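Local structure of ribosomal RNA small subunit methyltransferase Nep1 (Archaeoglobus fulgidus, 3O7B) at residues 70-75 with 79-84; 95-98 with 104-107. The protein probably methylates N1 of a specific pseudouridine in 16S rRNA, using S-adenosyl-L-methionine, during biogenesis of the small ribosomal subunit. All blocks are in the same frame, centred on the assembly; numbering follows the deposited sequence.

How the interactions relate
Two ways in which a SPOUT-type methyltransferase holds segments close in sequence against each other appear here in series. Interaction 1 lies in the connection between helix 68-71 and helix 87-98, a partly buried contact in which R81 meets H72 and M75, bridged by one water; interaction 2, reached along helix 87-98, is a wholly buried helix-to-strand contact. Their centres are 29 Å apart, on opposite sides of the centre of the chain, and their nearest atoms about 17 Å. Neither lines the cofactor pocket: the side chains of R84 and L97 each lie about 13 Å from bound S-adenosylhomocysteine. The side chain of R86, the predicted rRNA-contacting residue, is about 6 Å from that of R81.

Interaction 1 of 2, residues 70-75 with 79-84; sequences KHHTAM and EFREKR
R81 reaches across to H72 and M75, joining two short turns of chain, 70-75 and 79-84, each with a 3-10 element, in the connection between helix 68-71 and helix 87-98 of this SPOUT-type methyltransferase. Its CB points toward the facing segment, and CG stands anti to the backbone N (chi1 -174°), which brings CG to 3.5 Å from the carbonyl O of M75. A bend at chi2 then turns the chain so that NE passes 4.2 Å from M75 CB and donates to a water; that water in turn donates to H72 O, bridging the segments. At CZ the guanidinium receives the methyl CE of M75, centred over one face at 3.8 Å from CZ. The same methyl is shared with R84, touching its O at 3.7 Å and also its CB. R84 itself turns back within its own segment, NH1 donating to E79 O, and forms a salt bridge with E38. The R81 tip has a charged partner too, since NH2 is in a salt bridge with D68, which pins the end of the side chain. Beside that bond, NH2 lies at the edge of the H72 ring, near its plane and 3.1 Å from CD2, with ring and guanidinium planes 53° apart.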
# COMPACT_ATOMS: atom_id res chain seq x y z
N LYS A 70 -15.11 -5.19 9.02
CA LYS A 70 -16.13 -4.70 9.95
C LYS A 70 -17.48 -5.36 9.75
O LYS A 70 -18.25 -5.53 10.70
CB LYS A 70 -16.30 -3.19 9.78
CG LYS A 70 -15.08 -2.36 10.13
CD LYS A 70 -15.36 -0.90 9.94
CE LYS A 70 -14.11 -0.07 10.24
NZ LYS A 70 -14.42 1.38 10.14
N HIS A 71 -17.78 -5.73 8.51
CA HIS A 71 -19.16 -6.10 8.14
C HIS A 71 -19.32 -7.55 7.73
O HIS A 71 -20.39 -7.94 7.23
CB HIS A 71 -19.66 -5.21 6.99
CG HIS A 71 -19.47 -3.74 7.21
ND1 HIS A 71 -19.82 -3.09 8.37
CD2 HIS A 71 -18.97 -2.79 6.38
CE1 HIS A 71 -19.54 -1.80 8.25
NE2 HIS A 71 -19.02 -1.60 7.05
N HIS A 72 -18.28 -8.36 7.93
CA HIS A 72 -18.27 -9.75 7.46
C HIS A 72 -19.56 -10.53 7.78
O HIS A 72 -20.15 -11.16 6.91
CB HIS A 72 -17.09 -10.50 8.07
CG HIS A 72 -17.05 -11.95 7.70
ND1 HIS A 72 -17.50 -12.95 8.54
CD2 HIS A 72 -16.67 -12.57 6.55
CE1 HIS A 72 -17.36 -14.12 7.94
NE2 HIS A 72 -16.85 -13.92 6.74
N THR A 73 -19.97 -10.49 9.04
CA THR A 73 -21.12 -11.30 9.47
C THR A 73 -22.44 -10.86 8.81
O THR A 73 -23.36 -11.66 8.69
CB THR A 73 -21.27 -11.36 10.99
OG1 THR A 73 -21.48 -10.05 11.51
CG2 THR A 73 -20.02 -11.94 11.62
N ALA A 74 -22.52 -9.60 8.40
CA ALA A 74 -23.68 -9.07 7.68
C ALA A 74 -23.67 -9.41 6.18
O ALA A 74 -24.69 -9.23 5.50
CB ALA A 74 -23.79 -7.57 7.88
N MET A 75 -22.55 -9.90 5.66
CA MET A 75 -22.38 -10.05 4.22
C MET A 75 -22.72 -11.42 3.65
O MET A 75 -22.59 -11.65 2.45
CB MET A 75 -20.95 -9.67 3.81
CG MET A 75 -20.66 -8.19 3.98
SD MET A 75 -18.90 -7.79 3.87
CE MET A 75 -18.56 -8.14 2.15
N GLU A 79 -24.53 -11.42 -3.18
CA GLU A 79 -24.03 -12.04 -4.41
C GLU A 79 -22.58 -11.64 -4.66
O GLU A 79 -22.14 -10.58 -4.19
CB GLU A 79 -24.89 -11.65 -5.62
CG GLU A 79 -26.36 -12.09 -5.52
CD GLU A 79 -26.53 -13.60 -5.51
OE1 GLU A 79 -25.84 -14.30 -6.29
OE2 GLU A 79 -27.36 -14.09 -4.72
N PHE A 80 -21.85 -12.47 -5.40
CA PHE A 80 -20.41 -12.30 -5.66
C PHE A 80 -19.63 -11.79 -4.44
O PHE A 80 -18.76 -10.90 -4.55
CB PHE A 80 -20.12 -11.48 -6.94
CG PHE A 80 -20.80 -10.13 -7.01
CD1 PHE A 80 -20.15 -8.97 -6.58
CD2 PHE A 80 -22.08 -10.00 -7.57
CE1 PHE A 80 -20.78 -7.71 -6.66
CE2 PHE A 80 -22.71 -8.75 -7.65
CZ PHE A 80 -22.06 -7.61 -7.19
N ARG A 81 -19.92 -12.39 -3.29
CA ARG A 81 -19.43 -11.87 -2.02
C ARG A 81 -17.91 -11.91 -1.94
O ARG A 81 -17.30 -11.04 -1.31
CB ARG A 81 -20.07 -12.59 -0.82
CG ARG A 81 -19.68 -11.98 0.55
CD ARG A 81 -18.61 -12.84 1.19
NE ARG A 81 -18.06 -12.34 2.45
CZ ARG A 81 -16.97 -11.59 2.55
NH1 ARG A 81 -16.32 -11.17 1.46
NH2 ARG A 81 -16.53 -11.24 3.75
N GLU A 82 -17.30 -12.88 -2.61
CA GLU A 82 -15.84 -13.02 -2.58
C GLU A 82 -15.13 -11.78 -3.15
O GLU A 82 -13.97 -11.53 -2.80
CB GLU A 82 -15.39 -14.30 -3.30
CG GLU A 82 -15.50 -14.29 -4.82
CD GLU A 82 -16.92 -14.56 -5.34
OE1 GLU A 82 -17.82 -14.86 -4.52
OE2 GLU A 82 -17.11 -14.48 -6.57
N LYS A 83 -15.82 -11.00 -3.98
CA LYS A 83 -15.22 -9.78 -4.55
C LYS A 83 -15.39 -8.53 -3.69
O LYS A 83 -14.78 -7.50 -3.98
CB LYS A 83 -15.84 -9.48 -5.92
CG LYS A 83 -15.47 -10.49 -6.99
CD LYS A 83 -15.97 -10.03 -8.34
CE LYS A 83 -15.37 -10.88 -9.44
NZ LYS A 83 -15.88 -10.48 -10.79
N ARG A 84 -16.21 -8.62 -2.65
CA ARG A 84 -16.77 -7.42 -2.01
C ARG A 84 -16.14 -7.07 -0.67
O ARG A 84 -15.55 -7.94 -0.01
CB ARG A 84 -18.28 -7.57 -1.87
CG ARG A 84 -18.95 -7.81 -3.20
CD ARG A 84 -20.43 -8.11 -3.05
NE ARG A 84 -21.21 -6.89 -3.10
CZ ARG A 84 -22.50 -6.84 -3.39
NH1 ARG A 84 -23.17 -7.97 -3.64
NH2 ARG A 84 -23.13 -5.68 -3.44
O HOH W 1 -19.62 -12.93 4.83

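Interaction 2 of 2, residues 95-98 with 104-107; sequences LLLL and DFEV
L97 packs on F105 and V107, and these three side chains supply most of the buried surface where the end of helix 87-98 meets the start of strand 105-111. The leucine CG is anti to the backbone N (chi1 -175°), directing the fork of the side chain at the strand. One branch, CD1, runs past the end of the F105 ring, 3.7 Å from CZ, while CG approaches CE1 obliquely at 3.7 Å. The other branch, CD2, meets V107 CG2 tip to tip at 3.8 Å. V107 CG2 also lies in the plane of the F105 ring at its edge, and across the contact it takes L98 CD2 at 4.1 Å. With an alanine replacing L97, the three carbons beyond CB are gone, and a gap is likely to open between the helix end and the F105/V107 pair, leaving CE1 and CZ of the ring and V107 CG2 without this partner. F30 and F32 of strand 28-35 and L232 of helix 224-239 surround L97 further, and V119 of strand 116-119 packs on both L98 and V107. Helix 87-98 is thus the last helix of a beta-alpha-beta crossover between the parallel, neighbouring strands 28-35 and 105-111.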
# COMPACT_ATOMS: atom_id res chain seq x y z
N LEU A 95 -2.35 4.68 -4.23
CA LEU A 95 -1.25 5.41 -3.59
C LEU A 95 0.03 5.25 -4.37
O LEU A 95 0.71 6.22 -4.68
CB LEU A 95 -1.04 4.95 -2.14
CG LEU A 95 -2.08 5.35 -1.11
CD1 LEU A 95 -1.65 4.84 0.27
CD2 LEU A 95 -2.32 6.86 -1.09
N LEU A 96 0.38 4.02 -4.71
CA LEU A 96 1.61 3.77 -5.43
C LEU A 96 1.61 4.46 -6.79
O LEU A 96 2.57 5.12 -7.17
CB LEU A 96 1.85 2.28 -5.60
CG LEU A 96 3.03 1.89 -6.48
CD1 LEU A 96 4.34 2.58 -6.01
CD2 LEU A 96 3.18 0.41 -6.47
N LEU A 97 0.53 4.25 -7.55
CA LEU A 97 0.47 4.81 -8.88
C LEU A 97 0.61 6.34 -8.87
O LEU A 97 1.39 6.91 -9.64
CB LEU A 97 -0.86 4.40 -9.53
CG LEU A 97 -0.96 4.84 -10.99
CD1 LEU A 97 0.07 4.13 -11.88
CD2 LEU A 97 -2.36 4.57 -11.49
N LEU A 98 -0.12 6.99 -7.97
CA LEU A 98 -0.11 8.45 -7.95
C LEU A 98 1.21 9.02 -7.42
O LEU A 98 1.52 10.19 -7.67
CB LEU A 98 -1.32 8.98 -7.20
CG LEU A 98 -2.68 8.70 -7.87
CD1 LEU A 98 -3.79 8.90 -6.86
CD2 LEU A 98 -2.86 9.63 -9.03
N ASP A 104 2.09 11.71 -17.30
CA ASP A 104 1.53 11.59 -18.67
C ASP A 104 0.38 10.59 -18.78
O ASP A 104 0.12 10.01 -19.85
CB ASP A 104 2.63 11.18 -19.66
CG ASP A 104 2.98 9.69 -19.59
OD1 ASP A 104 2.84 9.11 -18.50
OD2 ASP A 104 3.38 9.11 -20.63
N PHE A 105 -0.28 10.35 -17.66
CA PHE A 105 -1.42 9.45 -17.68
C PHE A 105 -2.57 9.93 -16.81
O PHE A 105 -2.40 10.70 -15.85
CB PHE A 105 -1.01 8.01 -17.33
CG PHE A 105 -0.42 7.84 -15.94
CD1 PHE A 105 -1.25 7.63 -14.84
CD2 PHE A 105 0.96 7.83 -15.76
CE1 PHE A 105 -0.70 7.45 -13.57
CE2 PHE A 105 1.52 7.63 -14.49
CZ PHE A 105 0.69 7.46 -13.40
N GLU A 106 -3.76 9.50 -17.18
CA GLU A 106 -4.96 9.66 -16.39
C GLU A 106 -5.20 8.41 -15.55
O GLU A 106 -4.65 7.35 -15.86
CB GLU A 106 -6.19 9.89 -17.27
CG GLU A 106 -6.27 11.22 -18.00
CD GLU A 106 -7.66 11.42 -18.62
OE1 GLU A 106 -8.03 10.70 -19.58
OE2 GLU A 106 -8.40 12.29 -18.12
N VAL A 107 -6.04 8.54 -14.53
CA VAL A 107 -6.37 7.46 -13.60
C VAL A 107 -7.86 7.33 -13.41
O VAL A 107 -8.55 8.32 -13.12
CB VAL A 107 -5.70 7.71 -12.22
CG1 VAL A 107 -6.09 6.63 -11.22
CG2 VAL A 107 -4.21 7.76 -12.39